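Side-chain contacts in protein-tyrosine-phosphatase (Vibrio vulnificus, PDB 7DHF), which is a low-molecular-weight protein tyrosine phosphatase that probably removes phosphate from phosphotyrosine residues of proteins: residues E23-L26 with Q27-P31; K50-A54 with M55-V59. The protein carries 1 engineered substitution. All blocks are in the same frame, centred on the assembly; numbering follows the deposited sequence.

Overall arrangement
Both contacts are local, each made along one continuous stretch, and they sit at opposite ends of their helices: contact 1 covers the last turns of helix 18-29, contact 2 the entry into helix 54-61. Their centres lie 16 Å apart, and their nearest atoms come no closer than about 7 Å. Each is partly buried. Contact 1 turns leucines and a valine inward, onto strand 7-12 and helix 128-146, while its charged and amide groups reach loops and strand 34-39. Contact 2 sets alanines and an isoleucine around an aspartate cap, while D53, M55 and V59 rest on helix 128-146. In contact 1 the i to i+4 series ends in a weak bond, whereas in contact 2 a carboxylate caps the start of one.

Contact 1: residues E23-L26 with Q27-P31; sequences ERVL and QKLLP
L30 carries CG anti to its carbonyl carbon (chi1 -69°), and its side chain lies beside that of L26, both pointing the same way. L30 CD1 comes 3.7 Å from L26 CD1 for one of the two modelled conformers of L26, so the distance is less certain. L29 has the same first torsion, and its CG sits 3.5 Å from V25 O. Three successive i to i+4 bonds hold the backbone: Q27 N to E23 O at 2.8 Å, K28 N to R24 O at 3.0 Å and L29 N to V25 O at 3.2 Å. The next, L30 N to L26 O, is 2.8 Å long yet weak, bent to 127° at the hydrogen, where L30 departs from helical geometry. On the polar side R24 NE forms a salt bridge with E23 OE2 at 3.0 Å; OE2 lies in the R24 guanidinium plane, whereas NE approaches from 57° above the carboxylate plane. E23 also bonds S37, R24 bonds the carbonyls of D66 and E68, and the Q27 amide grips K33 O and V35 N. L26 and, just past the helix, L30 meet I8 of strand 7-12; the whole is the C-terminal end of the connecting helix in the beta-alpha-beta crossover from strand 7-12 to strand 34-39.

Contact 2: residues K50-A54 with M55-V59; sequences KPADA and MAIEV
The D53 carboxylate meets M55 N through OD2 on its anti side, the donor standing 24° out of the carboxylate plane at 2.8 Å. The same oxygen lies 3.4 Å from M55 CB, and the two side chains lie side by side, pointing the same way. D53 has CG anti to the backbone N (chi1 -175°) and beside the carbonyl carbon, which turns OD2 toward the first-turn N-H groups. It is thus the N-cap of helix 54-61: the side-chain acceptor takes a first-turn N-H that has no carbonyl partner earlier in the helix. The D53 carbonyl opens the main-chain series: I57 N bonds D53 O at 2.9 Å, almost collinear with the C=O bond, and E58 N bonds A54 O at 3.0 Å. I57 reaches back to the residue before the cap, its CG1 3.7 Å from A52 CB and its CD1 3.3 Å from A52 O. A56 CB lies 4.1 Å from D53 CB. Beyond the segment, D53 touches C17, Y124 and F131 and shares a backbone hydrogen bond with I16, which ties the cap to the phosphate-binding loop; its side chain lies about 8 Å from that of D122, the predicted proton donor.

Contact 1: residues E23-L26 with Q27-P31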
ATOM      1  N   GLU A  23      -1.615   3.537   2.049  1.00  9.38           N
ATOM      2  CA  GLU A  23      -1.050   4.048   3.295  1.00  9.68           C
ATOM      3  C   GLU A  23      -1.861   5.224   3.822  1.00  9.18           C
ATOM      4  O   GLU A  23      -2.267   5.245   4.988  1.00  9.74           O
ATOM      5  CB  GLU A  23       0.404   4.479   3.074  1.00 10.42           C
ATOM      6  CG  GLU A  23       1.041   5.193   4.274  1.00 10.43           C
ATOM      7  CD  GLU A  23       2.302   5.954   3.916  1.00 11.18           C
ATOM      8  OE1 GLU A  23       3.098   5.448   3.100  1.00 12.04           O
ATOM      9  OE2 GLU A  23       2.494   7.068   4.453  1.00 12.01           O
ATOM     10  N   ARG A  24      -2.085   6.228   2.974  1.00  9.36           N
ATOM     11  CA  ARG A  24      -2.688   7.471   3.441  1.00  8.98           C
ATOM     12  C   ARG A  24      -4.191   7.330   3.650  1.00  9.25           C
ATOM     13  O   ARG A  24      -4.744   7.927   4.577  1.00 10.07           O
ATOM     14  CB  ARG A  24      -2.359   8.607   2.473  1.00  9.71           C
ATOM     15  CG  ARG A  24      -0.864   8.864   2.307  1.00 10.82           C
ATOM     16  CD  ARG A  24      -0.202   9.323   3.602  1.00 11.00           C
ATOM     17  NE  ARG A  24       1.233   9.551   3.427  1.00 10.57           N
ATOM     18  CZ  ARG A  24       1.769  10.680   2.967  1.00 10.69           C
ATOM     19  NH1 ARG A  24       0.998  11.708   2.635  1.00 11.49           N
ATOM     20  NH2 ARG A  24       3.083  10.780   2.838  1.00 12.35           N
ATOM     21  N   VAL A  25      -4.869   6.546   2.809  1.00  9.16           N
ATOM     22  CA  VAL A  25      -6.286   6.272   3.040  1.00  9.20           C
ATOM     23  C   VAL A  25      -6.470   5.568   4.377  1.00  9.74           C
ATOM     24  O   VAL A  25      -7.311   5.959   5.196  1.00 10.25           O
ATOM     25  CB  VAL A  25      -6.883   5.461   1.875  1.00  9.72           C
ATOM     26  CG1 VAL A  25      -8.301   4.996   2.207  1.00 10.86           C
ATOM     27  CG2 VAL A  25      -6.885   6.287   0.598  1.00 10.06           C
ATOM     28  N   LEU A  26      -5.675   4.524   4.622  1.00 10.16           N
ATOM     29  CA  LEU A  26      -5.787   3.790   5.876  0.52 10.28           C
ATOM     30  C   LEU A  26      -5.387   4.660   7.062  1.00 11.01           C
ATOM     31  O   LEU A  26      -6.005   4.587   8.130  1.00 12.03           O
ATOM     32  CB  LEU A  26      -4.931   2.527   5.807  0.52 10.86           C
ATOM     33  CG  LEU A  26      -5.233   1.424   6.820  0.52 10.59           C
ATOM     34  CD1 LEU A  26      -6.654   0.894   6.660  0.52 11.78           C
ATOM     35  CD2 LEU A  26      -4.230   0.290   6.674  0.52 10.21           C
ATOM     36  N   GLN A  27      -4.354   5.490   6.896  1.00 10.69           N
ATOM     37  CA  GLN A  27      -3.917   6.343   7.994  1.00 10.72           C
ATOM     38  C   GLN A  27      -5.027   7.300   8.412  1.00 11.08           C
ATOM     39  O   GLN A  27      -5.215   7.562   9.605  1.00 12.08           O
ATOM     40  CB  GLN A  27      -2.662   7.116   7.589  1.00 11.09           C
ATOM     41  CG  GLN A  27      -2.052   7.947   8.709  1.00 11.69           C
ATOM     42  CD  GLN A  27      -1.538   7.090   9.849  1.00 11.96           C
ATOM     43  OE1 GLN A  27      -0.376   6.683   9.857  1.00 12.12           O
ATOM     44  NE2 GLN A  27      -2.402   6.813  10.820  1.00 12.86           N
ATOM     45  N   LYS A  28      -5.770   7.832   7.440  1.00 11.08           N
ATOM     46  CA  LYS A  28      -6.872   8.734   7.759  1.00 11.08           C
ATOM     47  C   LYS A  28      -7.978   8.004   8.512  1.00 11.61           C
ATOM     48  O   LYS A  28      -8.594   8.568   9.423  1.00 12.78           O
ATOM     49  CB  LYS A  28      -7.412   9.360   6.474  1.00 11.81           C
ATOM     50  CG  LYS A  28      -8.507  10.384   6.695  1.00 13.40           C
ATOM     51  CD  LYS A  28      -8.965  10.972   5.372  1.00 15.02           C
ATOM     52  CE  LYS A  28     -10.183  11.859   5.538  1.00 17.03           C
ATOM     53  NZ  LYS A  28     -10.755  12.249   4.219  1.00 18.21           N
ATOM     54  N   LEU A  29      -8.237   6.745   8.155  1.00 11.78           N
ATOM     55  CA  LEU A  29      -9.262   5.963   8.830  1.00 12.46           C
ATOM     56  C   LEU A  29      -8.802   5.430  10.177  1.00 13.31           C
ATOM     57  O   LEU A  29      -9.646   5.124  11.028  1.00 14.67           O
ATOM     58  CB  LEU A  29      -9.649   4.760   7.967  1.00 13.66           C
ATOM     59  CG  LEU A  29     -10.392   5.031   6.662  1.00 15.03           C
ATOM     60  CD1 LEU A  29     -10.347   3.808   5.762  1.00 15.67           C
ATOM     61  CD2 LEU A  29     -11.834   5.406   6.967  1.00 18.54           C
ATOM     62  N   LEU A  30      -7.495   5.320  10.394  1.00 13.16           N
ATOM     63  CA  LEU A  30      -6.941   4.718  11.605  1.00 12.83           C
ATOM     64  C   LEU A  30      -5.924   5.666  12.222  1.00 13.36           C
ATOM     65  O   LEU A  30      -4.720   5.388  12.236  1.00 12.81           O
ATOM     66  CB  LEU A  30      -6.309   3.364  11.281  1.00 13.63           C
ATOM     67  CG  LEU A  30      -7.291   2.259  10.881  1.00 15.38           C
ATOM     68  CD1 LEU A  30      -6.547   1.034  10.385  1.00 16.32           C
ATOM     69  CD2 LEU A  30      -8.192   1.886  12.049  1.00 15.91           C
ATOM     70  N   PRO A  31      -6.383   6.795  12.768  1.00 14.43           N
ATOM     71  CA  PRO A  31      -5.446   7.731  13.406  1.00 15.38           C
ATOM     72  C   PRO A  31      -4.771   7.166  14.644  1.00 14.75           C
ATOM     73  O   PRO A  31      -3.777   7.740  15.102  1.00 15.00           O
ATOM     74  CB  PRO A  31      -6.325   8.944  13.738  1.00 17.09           C
ATOM     75  CG  PRO A  31      -7.715   8.393  13.820  1.00 17.26           C
ATOM     76  CD  PRO A  31      -7.772   7.282  12.815  1.00 16.09           C
TER

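Contact 2: residues K50-A54 with M55-V59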
ATOM      1  N   LYS A  50      11.336   8.805  -4.771  1.00 11.24           N
ATOM      2  CA  LYS A  50      10.404   9.499  -5.638  1.00 11.32           C
ATOM      3  C   LYS A  50       9.088   9.769  -4.909  1.00 10.26           C
ATOM      4  O   LYS A  50       8.677   8.996  -4.038  1.00 11.16           O
ATOM      5  CB  LYS A  50      10.130   8.672  -6.890  1.00 12.00           C
ATOM      6  CG  LYS A  50      11.308   8.604  -7.853  1.00 13.23           C
ATOM      7  CD  LYS A  50      11.453   9.894  -8.649  1.00 15.00           C
ATOM      8  CE  LYS A  50      12.654   9.865  -9.583  1.00 17.55           C
ATOM      9  NZ  LYS A  50      13.944   9.899  -8.844  1.00 18.61           N
ATOM     10  N   PRO A  51       8.400  10.853  -5.255  1.00 11.12           N
ATOM     11  CA  PRO A  51       7.081  11.104  -4.674  1.00 10.61           C
ATOM     12  C   PRO A  51       6.052  10.153  -5.258  1.00  9.86           C
ATOM     13  O   PRO A  51       6.300   9.427  -6.223  1.00 11.02           O
ATOM     14  CB  PRO A  51       6.791  12.550  -5.082  1.00 11.91           C
ATOM     15  CG  PRO A  51       7.513  12.711  -6.375  1.00 12.64           C
ATOM     16  CD  PRO A  51       8.766  11.883  -6.245  1.00 11.71           C
ATOM     17  N   ALA A  52       4.871  10.160  -4.650  1.00 10.71           N
ATOM     18  CA  ALA A  52       3.759   9.436  -5.240  1.00 10.99           C
ATOM     19  C   ALA A  52       3.453  10.013  -6.617  1.00 10.91           C
ATOM     20  O   ALA A  52       3.669  11.199  -6.884  1.00 11.23           O
ATOM     21  CB  ALA A  52       2.527   9.533  -4.343  1.00 11.14           C
ATOM     22  N   ASP A  53       2.970   9.147  -7.502  1.00 11.10           N
ATOM     23  CA  ASP A  53       2.604   9.562  -8.847  1.00 11.49           C
ATOM     24  C   ASP A  53       1.632  10.735  -8.790  1.00 11.35           C
ATOM     25  O   ASP A  53       0.696  10.747  -7.987  1.00 10.96           O
ATOM     26  CB  ASP A  53       1.955   8.378  -9.561  1.00 12.72           C
ATOM     27  CG  ASP A  53       1.643   8.668 -11.008  1.00 15.34           C
ATOM     28  OD1 ASP A  53       2.400   8.197 -11.884  1.00 16.57           O
ATOM     29  OD2 ASP A  53       0.636   9.358 -11.268  1.00 15.93           O
ATOM     30  N   ALA A  54       1.854  11.722  -9.661  1.00 11.84           N
ATOM     31  CA  ALA A  54       1.068  12.951  -9.606  1.00 12.08           C
ATOM     32  C   ALA A  54      -0.425  12.672  -9.735  1.00 11.24           C
ATOM     33  O   ALA A  54      -1.244  13.335  -9.088  1.00 11.54           O
ATOM     34  CB  ALA A  54       1.525  13.912 -10.703  1.00 14.05           C
ATOM     35  N   MET A  55      -0.806  11.706 -10.572  1.00 10.99           N
ATOM     36  CA  MET A  55      -2.226  11.420 -10.735  1.00 11.02           C
ATOM     37  C   MET A  55      -2.786  10.693  -9.518  1.00 10.41           C
ATOM     38  O   MET A  55      -3.955  10.886  -9.167  1.00 11.66           O
ATOM     39  CB  MET A  55      -2.467  10.603 -12.003  1.00 12.82           C
ATOM     40  CG  MET A  55      -3.935  10.521 -12.406  1.00 13.46           C
ATOM     41  SD  MET A  55      -4.649  12.147 -12.762  1.00 14.23           S
ATOM     42  CE  MET A  55      -3.907  12.504 -14.352  1.00 15.68           C
ATOM     43  N   ALA A  56      -1.976   9.855  -8.865  1.00 10.27           N
ATOM     44  CA  ALA A  56      -2.402   9.258  -7.604  1.00 10.86           C
ATOM     45  C   ALA A  56      -2.635  10.331  -6.548  1.00 10.34           C
ATOM     46  O   ALA A  56      -3.619  10.277  -5.801  1.00 10.53           O
ATOM     47  CB  ALA A  56      -1.369   8.238  -7.125  1.00 11.52           C
ATOM     48  N   ILE A  57      -1.743  11.323  -6.475  1.00 10.68           N
ATOM     49  CA  ILE A  57      -1.934  12.420  -5.531  1.00 10.46           C
ATOM     50  C   ILE A  57      -3.221  13.170  -5.843  1.00 11.10           C
ATOM     51  O   ILE A  57      -4.006  13.492  -4.942  1.00 11.38           O
ATOM     52  CB  ILE A  57      -0.711  13.361  -5.546  1.00 11.12           C
ATOM     53  CG1 ILE A  57       0.557  12.606  -5.133  1.00 10.65           C
ATOM     54  CG2 ILE A  57      -0.951  14.562  -4.629  1.00 12.39           C
ATOM     55  CD1 ILE A  57       1.835  13.433  -5.209  1.00 11.56           C
ATOM     56  N   GLU A  58      -3.459  13.456  -7.124  1.00 11.59           N
ATOM     57  CA  GLU A  58      -4.619  14.252  -7.513  1.00 12.69           C
ATOM     58  C   GLU A  58      -5.918  13.529  -7.173  1.00 11.65           C
ATOM     59  O   GLU A  58      -6.836  14.119  -6.593  1.00 12.51           O
ATOM     60  CB  GLU A  58      -4.540  14.556  -9.009  1.00 16.58           C
ATOM     61  CG  GLU A  58      -5.701  15.357  -9.572  1.00 22.19           C
ATOM     62  CD  GLU A  58      -5.495  16.852  -9.405  1.00 27.91           C
ATOM     63  OE1 GLU A  58      -4.952  17.267  -8.359  1.00 29.20           O
ATOM     64  OE2 GLU A  58      -5.859  17.610 -10.327  1.00 30.26           O
ATOM     65  N   VAL A  59      -6.020  12.250  -7.544  1.00 11.23           N
ATOM     66  CA  VAL A  59      -7.240  11.494  -7.273  1.00 11.51           C
ATOM     67  C   VAL A  59      -7.503  11.425  -5.775  1.00 10.98           C
ATOM     68  O   VAL A  59      -8.641  11.586  -5.321  1.00 11.40           O
ATOM     69  CB  VAL A  59      -7.162  10.096  -7.918  1.00 11.71           C
ATOM     70  CG1 VAL A  59      -8.299   9.206  -7.437  1.00 11.78           C
ATOM     71  CG2 VAL A  59      -7.197  10.214  -9.435  1.00 12.53           C
TER